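Local coordinates for protein kojibiose phosphorylase (Gut metagenome, PDB 6W0P) that is a carbohydrate-active phosphorylase of glycoside hydrolase family 65, with a beta-sandwich N-terminal domain preceding a helical catalytic domain, at residues 43-48 against 88-93; 123-128 against 140-145; 171-176 against 247-252. All blocks are in the same frame, centred on the assembly; numbering follows the deposited sequence.

Interaction 1: 43-48 against 88-93; sequences RAFFDE and SVNFFK
D47 and K93 bring their CA atoms to 4.7 Å where two irregular loops meet, and the backbone evidence for the contact is a CA-H...O approach of K93 CA to D47 O, 3.6 Å with 152° at the hydrogen. The side chains meet at two places, F45 on N90 and D47 on F92, and F45 CZ also comes near F92 CB. In the first, F45 and N90 reach toward each other tip to tip. The amide oxygen N90 OD1 lies at the ring edge, near its plane, 3.4 Å from F45 CE1 and equally near CZ, so it faces the C-H rim and not the pi cloud. Ring and amide planes stand 80° apart. F45 CG sits between its own backbone N and carbonyl carbon (chi1 62°), the crowded position, and the ring beyond it ends at N90. In the second meeting, D47 and F92 cross obliquely: D47 CB packs 3.3 Å from F92 O, and D47 OD1 is 3.7 Å from F92 CB. The carboxylate itself is spoken for by charge, because OD1 forms a salt bridge with R143 and OD2 one with R126. Water 1 links the loops further; it is placed to donate to D47 O at 2.7 Å and accepts from N90 ND2 at 3.1 Å. Within 88-93, the ring of F92 has F91 CE1 over the centre of one face, an edge approaching a face. The amide of N90 is also held from within its own loop: F92 N donates to N90 OD1 at 3.2 Å. That bond defines an Asx turn, which shapes the loop leading into strand 94-98, while D47 ties the other loop to strand 135-145; both lie in the N-terminal beta-sandwich domain of family 65.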
loop_
_atom_site.group_PDB
_atom_site.type_symbol
_atom_site.label_atom_id
_atom_site.label_comp_id
_atom_site.label_asym_id
_atom_site.label_seq_id
_atom_site.Cartn_x
_atom_site.Cartn_y
_atom_site.Cartn_z
ATOM N N ARG A 43 -7.064 -21.218 -24.502
ATOM C CA ARG A 43 -6.117 -22.165 -23.879
ATOM C C ARG A 43 -6.398 -23.547 -24.459
ATOM O O ARG A 43 -7.534 -23.793 -24.906
ATOM C CB ARG A 43 -6.279 -22.150 -22.353
ATOM C CG ARG A 43 -5.648 -20.939 -21.675
ATOM C CD ARG A 43 -5.968 -20.889 -20.193
ATOM N NE ARG A 43 -5.308 -21.971 -19.476
ATOM C CZ ARG A 43 -4.059 -21.940 -19.040
ATOM N NH1 ARG A 43 -3.284 -20.889 -19.243
ATOM N NH2 ARG A 43 -3.575 -22.965 -18.386
ATOM N N ALA A 44 -5.418 -24.441 -24.369
ATOM C CA ALA A 44 -5.486 -25.812 -24.913
ATOM C C ALA A 44 -6.124 -26.727 -23.867
ATOM O O ALA A 44 -5.648 -27.880 -23.693
ATOM C CB ALA A 44 -4.126 -26.290 -25.313
ATOM N N PHE A 45 -7.171 -26.232 -23.204
ATOM C CA PHE A 45 -7.944 -27.022 -22.232
ATOM C C PHE A 45 -8.608 -28.138 -23.036
ATOM O O PHE A 45 -8.949 -27.913 -24.195
ATOM C CB PHE A 45 -8.933 -26.147 -21.463
ATOM C CG PHE A 45 -9.983 -25.497 -22.325
ATOM C CD1 PHE A 45 -11.135 -26.183 -22.671
ATOM C CD2 PHE A 45 -9.805 -24.213 -22.800
ATOM C CE1 PHE A 45 -12.098 -25.587 -23.475
ATOM C CE2 PHE A 45 -10.754 -23.625 -23.620
ATOM C CZ PHE A 45 -11.901 -24.308 -23.952
ATOM N N PHE A 46 -8.687 -29.317 -22.434
ATOM C CA PHE A 46 -9.434 -30.494 -22.932
ATOM C C PHE A 46 -10.875 -30.097 -23.241
ATOM O O PHE A 46 -11.503 -29.382 -22.448
ATOM C CB PHE A 46 -9.383 -31.635 -21.909
ATOM C CG PHE A 46 -8.030 -32.287 -21.776
ATOM C CD1 PHE A 46 -6.953 -31.883 -22.558
ATOM C CD2 PHE A 46 -7.843 -33.341 -20.900
ATOM C CE1 PHE A 46 -5.717 -32.512 -22.457
ATOM C CE2 PHE A 46 -6.606 -33.958 -20.793
ATOM C CZ PHE A 46 -5.549 -33.552 -21.578
ATOM N N ASP A 47 -11.374 -30.583 -24.374
ATOM C CA ASP A 47 -12.759 -30.335 -24.851
ATOM C C ASP A 47 -13.712 -31.052 -23.895
ATOM O O ASP A 47 -14.570 -30.384 -23.331
ATOM C CB ASP A 47 -12.911 -30.818 -26.288
ATOM C CG ASP A 47 -11.727 -30.393 -27.133
ATOM O OD1 ASP A 47 -11.848 -29.353 -27.794
ATOM O OD2 ASP A 47 -10.683 -31.095 -27.092
ATOM N N GLU A 48 -13.510 -32.349 -23.702
ATOM C CA GLU A 48 -14.359 -33.218 -22.845
ATOM C C GLU A 48 -14.188 -32.790 -21.390
ATOM O O GLU A 48 -13.244 -32.043 -21.115
ATOM C CB GLU A 48 -14.000 -34.698 -23.024
ATOM C CG GLU A 48 -12.649 -35.105 -22.433
ATOM C CD GLU A 48 -11.411 -34.774 -23.259
ATOM O OE1 GLU A 48 -11.564 -34.148 -24.315
ATOM O OE2 GLU A 48 -10.297 -35.132 -22.838
ATOM N N SER A 88 -14.694 -16.209 -21.277
ATOM C CA SER A 88 -15.926 -16.053 -22.085
ATOM C C SER A 88 -16.380 -17.422 -22.574
ATOM O O SER A 88 -15.811 -18.447 -22.154
ATOM C CB SER A 88 -15.691 -15.103 -23.229
ATOM O OG SER A 88 -15.142 -13.893 -22.753
ATOM N N VAL A 89 -17.357 -17.428 -23.466
ATOM C CA VAL A 89 -18.065 -18.667 -23.869
ATOM C C VAL A 89 -17.035 -19.751 -24.207
ATOM O O VAL A 89 -16.197 -19.547 -25.099
ATOM C CB VAL A 89 -19.061 -18.383 -25.009
ATOM C CG1 VAL A 89 -18.400 -17.738 -26.227
ATOM C CG2 VAL A 89 -19.842 -19.633 -25.391
ATOM N N ASN A 90 -17.104 -20.875 -23.500
ATOM C CA ASN A 90 -16.377 -22.117 -23.879
ATOM C C ASN A 90 -17.131 -22.778 -25.047
ATOM O O ASN A 90 -18.211 -23.339 -24.786
ATOM C CB ASN A 90 -16.256 -23.063 -22.679
ATOM C CG ASN A 90 -15.554 -24.359 -23.025
ATOM O OD1 ASN A 90 -15.288 -24.630 -24.196
ATOM N ND2 ASN A 90 -15.230 -25.148 -22.008
ATOM N N PHE A 91 -16.631 -22.659 -26.284
ATOM C CA PHE A 91 -17.340 -23.113 -27.517
ATOM C C PHE A 91 -16.702 -24.394 -28.057
ATOM O O PHE A 91 -17.076 -24.825 -29.146
ATOM C CB PHE A 91 -17.374 -22.009 -28.572
ATOM C CG PHE A 91 -16.046 -21.384 -28.916
ATOM C CD1 PHE A 91 -15.097 -22.078 -29.657
ATOM C CD2 PHE A 91 -15.759 -20.082 -28.527
ATOM C CE1 PHE A 91 -13.878 -21.498 -29.960
ATOM C CE2 PHE A 91 -14.547 -19.497 -28.852
ATOM C CZ PHE A 91 -13.612 -20.201 -29.573
ATOM N N PHE A 92 -15.757 -24.980 -27.321
ATOM C CA PHE A 92 -15.098 -26.262 -27.688
ATOM C C PHE A 92 -15.572 -27.378 -26.756
ATOM O O PHE A 92 -15.246 -28.557 -27.011
ATOM C CB PHE A 92 -13.575 -26.117 -27.638
ATOM C CG PHE A 92 -12.938 -25.382 -28.800
ATOM C CD1 PHE A 92 -13.393 -25.545 -30.101
ATOM C CD2 PHE A 92 -11.822 -24.585 -28.598
ATOM C CE1 PHE A 92 -12.770 -24.896 -31.157
ATOM C CE2 PHE A 92 -11.196 -23.948 -29.655
ATOM C CZ PHE A 92 -11.673 -24.102 -30.932
ATOM N N LYS A 93 -16.346 -27.020 -25.728
ATOM C CA LYS A 93 -16.806 -27.962 -24.681
ATOM C C LYS A 93 -17.632 -29.096 -25.296
ATOM O O LYS A 93 -18.575 -28.832 -26.064
ATOM C CB LYS A 93 -17.642 -27.264 -23.611
ATOM C CG LYS A 93 -18.018 -28.184 -22.458
ATOM C CD LYS A 93 -18.568 -27.440 -21.280
ATOM C CE LYS A 93 -19.234 -28.375 -20.289
ATOM N NZ LYS A 93 -19.898 -27.630 -19.200
HETATM O O HOH W 1 -14.285 -28.151 -21.921
#

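Interaction 2: 123-128 against 140-145; sequences LYQRTF and IISRLL
Y124 and R143 lie side by side, pointing the same way, and their flat groups meet unequally. Over one face of the R143 guanidinium is Y124 CE2, 3.8 Å above the plane and offset toward the rim; seen from the ring, R143 NE is at the edge, 3.6 Å from Y124 CD2. With 60° between the planes this is an inclined packing, not a parallel stack. R143 CG stands between its backbone N and carbonyl carbon (chi1 51°), which brings it to the ring edge beside CD2. The R126 guanidinium receives I141 CD1 only obliquely. R126 NH2 and R143 NH1 are 6.0 Å apart, and their like charges are probably offset by acids: E48 forms a salt bridge with R126, and D47 is the acid the two arginines share. F45 and F46 add cation-pi contacts to R143 and R126 respectively, while Y124 OH bonds to R115. The backbones run antiparallel at 172°. Y124 with R143 and R126 with I141 are hydrogen-bonded pairs, each joined by reciprocal N-H...O bonds, with R143 N to Y124 O at 2.7 Å. Water 2 donates to both Y124 O and I141 O, the latter at 2.6 Å. On the opposite sheet face, Q125 CG touches S142 OG at 3.3 Å, and T127 OG1 lies 3.5 Å from I140 CG2. These pairs, Q125 with S142 and T127 with I140, are non-hydrogen-bonded. The two segments are neighbouring arms of the hairpin 123-132/135-145. Backbone bonds join Q125 and T127 to strand 109-118, and I140 and S142 to strand 152-161, so the hairpin is interior to its sheet. F282 of helix 282-300 packs on L123, S142 and L144, whereas the arginine-bearing face meets the loop containing D47.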
loop_
_atom_site.group_PDB
_atom_site.type_symbol
_atom_site.label_atom_id
_atom_site.label_comp_id
_atom_site.label_asym_id
_atom_site.label_seq_id
_atom_site.Cartn_x
_atom_site.Cartn_y
_atom_site.Cartn_z
ATOM N N LEU A 123 -3.192 -25.785 -36.555
ATOM C CA LEU A 123 -3.981 -27.005 -36.288
ATOM C C LEU A 123 -3.557 -27.524 -34.914
ATOM O O LEU A 123 -2.336 -27.751 -34.683
ATOM C CB LEU A 123 -3.763 -28.072 -37.364
ATOM C CG LEU A 123 -4.468 -29.393 -37.043
ATOM C CD1 LEU A 123 -5.958 -29.150 -36.905
ATOM C CD2 LEU A 123 -4.212 -30.462 -38.095
ATOM N N TYR A 124 -4.523 -27.620 -34.010
ATOM C CA TYR A 124 -4.331 -28.186 -32.659
ATOM C C TYR A 124 -5.103 -29.506 -32.646
ATOM O O TYR A 124 -6.323 -29.506 -32.898
ATOM C CB TYR A 124 -4.745 -27.182 -31.581
ATOM C CG TYR A 124 -4.708 -27.792 -30.207
ATOM C CD1 TYR A 124 -3.531 -28.311 -29.710
ATOM C CD2 TYR A 124 -5.848 -27.926 -29.442
ATOM C CE1 TYR A 124 -3.474 -28.919 -28.471
ATOM C CE2 TYR A 124 -5.813 -28.552 -28.205
ATOM C CZ TYR A 124 -4.620 -29.048 -27.714
ATOM O OH TYR A 124 -4.556 -29.685 -26.508
ATOM N N GLN A 125 -4.385 -30.602 -32.411
ATOM C CA GLN A 125 -4.892 -31.982 -32.558
ATOM C C GLN A 125 -4.516 -32.754 -31.302
ATOM O O GLN A 125 -3.347 -32.690 -30.873
ATOM C CB GLN A 125 -4.311 -32.639 -33.809
ATOM C CG GLN A 125 -5.244 -33.625 -34.477
ATOM C CD GLN A 125 -4.618 -34.273 -35.687
ATOM O OE1 GLN A 125 -3.627 -34.996 -35.574
ATOM N NE2 GLN A 125 -5.196 -34.023 -36.858
ATOM N N ARG A 126 -5.493 -33.454 -30.748
ATOM C CA ARG A 126 -5.304 -34.350 -29.589
ATOM C C ARG A 126 -5.884 -35.701 -29.989
ATOM O O ARG A 126 -7.049 -35.724 -30.433
ATOM C CB ARG A 126 -5.932 -33.720 -28.344
ATOM C CG ARG A 126 -5.310 -34.173 -27.031
ATOM C CD ARG A 126 -5.795 -33.334 -25.864
ATOM N NE ARG A 126 -7.216 -33.020 -25.991
ATOM C CZ ARG A 126 -8.204 -33.575 -25.284
ATOM N NH1 ARG A 126 -7.953 -34.477 -24.351
ATOM N NH2 ARG A 126 -9.458 -33.213 -25.517
ATOM N N THR A 127 -5.073 -36.755 -29.885
ATOM C CA THR A 127 -5.447 -38.158 -30.194
ATOM C C THR A 127 -5.237 -39.007 -28.927
ATOM O O THR A 127 -4.280 -38.754 -28.189
ATOM C CB THR A 127 -4.648 -38.638 -31.414
ATOM O OG1 THR A 127 -4.891 -37.757 -32.521
ATOM C CG2 THR A 127 -4.979 -40.058 -31.809
ATOM N N PHE A 128 -6.133 -39.948 -28.638
ATOM C CA PHE A 128 -5.945 -40.933 -27.544
ATOM C C PHE A 128 -6.914 -42.095 -27.758
ATOM O O PHE A 128 -7.920 -41.944 -28.492
ATOM C CB PHE A 128 -6.105 -40.248 -26.184
ATOM C CG PHE A 128 -7.380 -39.458 -26.064
ATOM C CD1 PHE A 128 -8.542 -40.060 -25.632
ATOM C CD2 PHE A 128 -7.424 -38.123 -26.419
ATOM C CE1 PHE A 128 -9.722 -39.343 -25.559
ATOM C CE2 PHE A 128 -8.605 -37.405 -26.345
ATOM C CZ PHE A 128 -9.757 -38.020 -25.929
ATOM N N ILE A 140 -10.001 -38.603 -32.049
ATOM C CA ILE A 140 -9.159 -37.480 -32.550
ATOM C C ILE A 140 -9.994 -36.210 -32.435
ATOM O O ILE A 140 -11.063 -36.179 -33.037
ATOM C CB ILE A 140 -8.680 -37.714 -33.991
ATOM C CG1 ILE A 140 -8.121 -39.121 -34.218
ATOM C CG2 ILE A 140 -7.680 -36.642 -34.385
ATOM C CD1 ILE A 140 -7.946 -39.480 -35.702
ATOM N N ILE A 141 -9.513 -35.217 -31.679
ATOM C CA ILE A 141 -10.176 -33.890 -31.528
ATOM C C ILE A 141 -9.252 -32.831 -32.120
ATOM O O ILE A 141 -8.135 -32.645 -31.616
ATOM C CB ILE A 141 -10.557 -33.616 -30.067
ATOM C CG1 ILE A 141 -11.458 -34.729 -29.539
ATOM C CG2 ILE A 141 -11.187 -32.244 -29.914
ATOM C CD1 ILE A 141 -11.792 -34.612 -28.085
ATOM N N SER A 142 -9.727 -32.183 -33.179
ATOM C CA SER A 142 -8.959 -31.209 -33.984
ATOM C C SER A 142 -9.622 -29.839 -33.827
ATOM O O SER A 142 -10.866 -29.802 -33.777
ATOM C CB SER A 142 -8.876 -31.679 -35.415
ATOM O OG SER A 142 -8.335 -32.997 -35.469
ATOM N N ARG A 143 -8.836 -28.768 -33.681
ATOM C CA ARG A 143 -9.409 -27.402 -33.704
ATOM C C ARG A 143 -8.468 -26.352 -34.311
ATOM O O ARG A 143 -7.216 -26.524 -34.359
ATOM C CB ARG A 143 -9.952 -27.005 -32.328
ATOM C CG ARG A 143 -9.020 -27.188 -31.144
ATOM C CD ARG A 143 -9.820 -27.196 -29.852
ATOM N NE ARG A 143 -9.114 -26.482 -28.794
ATOM C CZ ARG A 143 -9.342 -26.594 -27.484
ATOM N NH1 ARG A 143 -10.266 -27.417 -27.033
ATOM N NH2 ARG A 143 -8.614 -25.891 -26.627
ATOM N N LEU A 144 -9.130 -25.293 -34.765
ATOM C CA LEU A 144 -8.609 -24.126 -35.507
ATOM C C LEU A 144 -9.329 -22.875 -34.999
ATOM O O LEU A 144 -10.548 -22.933 -34.774
ATOM C CB LEU A 144 -8.942 -24.278 -36.994
ATOM C CG LEU A 144 -8.255 -25.372 -37.796
ATOM C CD1 LEU A 144 -8.936 -25.494 -39.154
ATOM C CD2 LEU A 144 -6.778 -25.088 -38.004
ATOM N N LEU A 145 -8.610 -21.767 -34.891
ATOM C CA LEU A 145 -9.194 -20.415 -34.945
ATOM C C LEU A 145 -8.871 -19.856 -36.335
ATOM O O LEU A 145 -7.711 -19.965 -36.759
ATOM C CB LEU A 145 -8.633 -19.566 -33.799
ATOM C CG LEU A 145 -8.804 -20.143 -32.394
ATOM C CD1 LEU A 145 -8.303 -19.168 -31.342
ATOM C CD2 LEU A 145 -10.254 -20.498 -32.100
HETATM O O HOH W 2 -7.691 -30.454 -30.332
#

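Interaction 3: 171-176 against 247-252; sequences LHLDSN and ITRYVT
R249 NH1 donates to H172 O at 2.8 Å, and this is the polar bond joining the two strands. Its geometry is not ideal: the donor stands 58° out of the carbonyl plane, and the oxygen is met near the edge of the guanidinium, slightly tilted from its plane. The other nitrogens of this buried group are also engaged, NE with Q155 OE1 and NH2 with K93 O, so three directions fix the rotation of the guanidinium.

Apolar contacts flank that bond. L171 CB covers one face of the guanidinium, 3.9 Å from R249 CZ and displaced toward the rim. R249 CG, anti to its backbone N (chi1 -165°), is the atom of the aliphatic part that L171 CD1 packs against, at 4.0 Å, and L171 CD2 lies 3.9 Å from R249 NH2. Beyond CG the arginine chain bends at chi2 and chi3. The two side chains slide past each other in opposite directions, as do L173 and R249, with L173 CD2 3.9 Å from NH1. L171 CD1 also meets I247 CD1 at 4.4 Å.

Within one segment, N176 N bonds to D174 OD1 at 2.9 Å, an Asx turn that starts at D174, the last residue of strand 165-174.

The axes of 171-174 and 247-252 approach to 10.1 Å and their directions differ by 18°, too far for backbone pairing but fitting side-chain packing between sheets. Strand 165-174 belongs to the five-stranded sheet and strand 245-256 to the ten-stranded one, the face-to-face arrangement of a beta-sandwich, consistent with the galactose mutarotase-like clan of this domain.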
loop_
_atom_site.group_PDB
_atom_site.type_symbol
_atom_site.label_atom_id
_atom_site.label_comp_id
_atom_site.label_asym_id
_atom_site.label_seq_id
_atom_site.Cartn_x
_atom_site.Cartn_y
_atom_site.Cartn_z
ATOM N N LEU A 171 -22.269 -31.465 -27.801
ATOM C CA LEU A 171 -21.560 -30.202 -28.108
ATOM C C LEU A 171 -22.213 -29.064 -27.313
ATOM O O LEU A 171 -23.447 -28.866 -27.440
ATOM C CB LEU A 171 -21.595 -29.911 -29.614
ATOM C CG LEU A 171 -21.132 -31.025 -30.550
ATOM C CD1 LEU A 171 -21.008 -30.482 -31.960
ATOM C CD2 LEU A 171 -19.817 -31.635 -30.097
ATOM N N HIS A 172 -21.393 -28.328 -26.555
ATOM C CA HIS A 172 -21.832 -27.213 -25.678
ATOM C C HIS A 172 -21.273 -25.872 -26.175
ATOM O O HIS A 172 -20.095 -25.829 -26.604
ATOM C CB HIS A 172 -21.380 -27.468 -24.242
ATOM C CG HIS A 172 -21.952 -28.677 -23.587
ATOM N ND1 HIS A 172 -22.391 -28.657 -22.275
ATOM C CD2 HIS A 172 -22.110 -29.945 -24.017
ATOM C CE1 HIS A 172 -22.802 -29.859 -21.933
ATOM N NE2 HIS A 172 -22.646 -30.662 -22.984
ATOM N N LEU A 173 -22.087 -24.818 -26.103
ATOM C CA LEU A 173 -21.624 -23.430 -25.860
ATOM C C LEU A 173 -21.980 -23.100 -24.411
ATOM O O LEU A 173 -23.184 -23.122 -24.084
ATOM C CB LEU A 173 -22.295 -22.449 -26.824
ATOM C CG LEU A 173 -22.283 -22.847 -28.294
ATOM C CD1 LEU A 173 -23.038 -21.814 -29.107
ATOM C CD2 LEU A 173 -20.859 -23.008 -28.819
ATOM N N ASP A 174 -20.968 -22.860 -23.581
ATOM C CA ASP A 174 -21.082 -22.722 -22.109
ATOM C C ASP A 174 -20.625 -21.320 -21.725
ATOM O O ASP A 174 -19.404 -21.071 -21.805
ATOM C CB ASP A 174 -20.237 -23.778 -21.383
ATOM C CG ASP A 174 -20.225 -23.595 -19.874
ATOM O OD1 ASP A 174 -20.994 -22.734 -19.410
ATOM O OD2 ASP A 174 -19.458 -24.314 -19.166
ATOM N N SER A 175 -21.541 -20.431 -21.333
ATOM C CA SER A 175 -21.160 -19.069 -20.888
ATOM C C SER A 175 -21.446 -18.907 -19.392
ATOM O O SER A 175 -21.631 -17.761 -18.959
ATOM C CB SER A 175 -21.809 -17.997 -21.728
ATOM O OG SER A 175 -21.276 -16.714 -21.404
ATOM N N ASN A 176 -21.409 -20.008 -18.629
ATOM C CA ASN A 176 -21.475 -19.991 -17.141
ATOM C C ASN A 176 -20.052 -20.019 -16.566
ATOM O O ASN A 176 -19.899 -20.237 -15.341
ATOM C CB ASN A 176 -22.353 -21.140 -16.626
ATOM C CG ASN A 176 -23.818 -20.900 -16.943
ATOM O OD1 ASN A 176 -24.375 -19.892 -16.536
ATOM N ND2 ASN A 176 -24.436 -21.788 -17.702
ATOM N N ILE A 247 -17.568 -35.710 -36.947
ATOM C CA ILE A 247 -18.493 -34.547 -37.005
ATOM C C ILE A 247 -17.628 -33.279 -36.995
ATOM O O ILE A 247 -16.569 -33.293 -36.332
ATOM C CB ILE A 247 -19.494 -34.617 -35.838
ATOM C CG1 ILE A 247 -20.502 -33.470 -35.866
ATOM C CG2 ILE A 247 -18.791 -34.694 -34.499
ATOM C CD1 ILE A 247 -21.645 -33.655 -34.871
ATOM N N THR A 248 -18.044 -32.239 -37.721
ATOM C CA THR A 248 -17.386 -30.909 -37.712
ATOM C C THR A 248 -18.319 -29.895 -37.056
ATOM O O THR A 248 -19.472 -29.798 -37.497
ATOM C CB THR A 248 -16.999 -30.485 -39.128
ATOM O OG1 THR A 248 -16.202 -31.559 -39.615
ATOM C CG2 THR A 248 -16.258 -29.168 -39.167
ATOM N N ARG A 249 -17.831 -29.206 -36.026
ATOM C CA ARG A 249 -18.500 -28.046 -35.398
ATOM C C ARG A 249 -17.925 -26.737 -35.961
ATOM O O ARG A 249 -16.691 -26.520 -35.833
ATOM C CB ARG A 249 -18.300 -28.063 -33.884
ATOM C CG ARG A 249 -19.253 -27.128 -33.166
ATOM C CD ARG A 249 -18.652 -26.494 -31.939
ATOM N NE ARG A 249 -18.185 -27.462 -30.953
ATOM C CZ ARG A 249 -18.577 -27.510 -29.691
ATOM N NH1 ARG A 249 -19.500 -26.678 -29.254
ATOM N NH2 ARG A 249 -18.031 -28.374 -28.851
ATOM N N TYR A 250 -18.803 -25.903 -36.527
ATOM C CA TYR A 250 -18.538 -24.500 -36.929
ATOM C C TYR A 250 -19.054 -23.581 -35.824
ATOM O O TYR A 250 -20.217 -23.755 -35.382
ATOM C CB TYR A 250 -19.212 -24.195 -38.264
ATOM C CG TYR A 250 -18.797 -25.140 -39.360
ATOM C CD1 TYR A 250 -19.450 -26.344 -39.533
ATOM C CD2 TYR A 250 -17.730 -24.857 -40.206
ATOM C CE1 TYR A 250 -19.084 -27.232 -40.533
ATOM C CE2 TYR A 250 -17.335 -25.749 -41.199
ATOM C CZ TYR A 250 -18.022 -26.941 -41.371
ATOM O OH TYR A 250 -17.712 -27.848 -42.341
ATOM N N VAL A 251 -18.209 -22.658 -35.370
ATOM C CA VAL A 251 -18.569 -21.626 -34.356
ATOM C C VAL A 251 -18.342 -20.227 -34.952
ATOM O O VAL A 251 -17.361 -20.049 -35.660
ATOM C CB VAL A 251 -17.762 -21.840 -33.062
ATOM C CG1 VAL A 251 -18.128 -20.836 -31.980
ATOM C CG2 VAL A 251 -17.915 -23.261 -32.545
ATOM N N THR A 252 -19.259 -19.293 -34.688
ATOM C CA THR A 252 -19.112 -17.840 -34.942
ATOM C C THR A 252 -19.468 -17.093 -33.652
ATOM O O THR A 252 -20.481 -17.413 -33.053
ATOM C CB THR A 252 -19.912 -17.396 -36.167
ATOM O OG1 THR A 252 -19.336 -18.044 -37.302
ATOM C CG2 THR A 252 -19.886 -15.897 -36.359
#

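All three contacts lie in the N-terminal domain and are largely buried, although K93 of interaction 1 and L123, Q125, T127 and I140 of interaction 2 are partly exposed. Interaction 2 is pairing within the ten-stranded sheet, dominated by backbone bonds; interaction 3 packs that sheet against the five-stranded one through side chains; interaction 1 joins two loops through packing, a CA-H...O contact and a bridging water, without a direct hydrogen bond between the segments. Interaction 1 touches both others: acids of 43-48 meet arginines of interaction 2, while 88-93 offers backbone oxygen to R249 and bonds to D174 of interaction 3. Interactions 2 and 3 reach the same sheet, yet their nearest atoms remain about 7 Å apart.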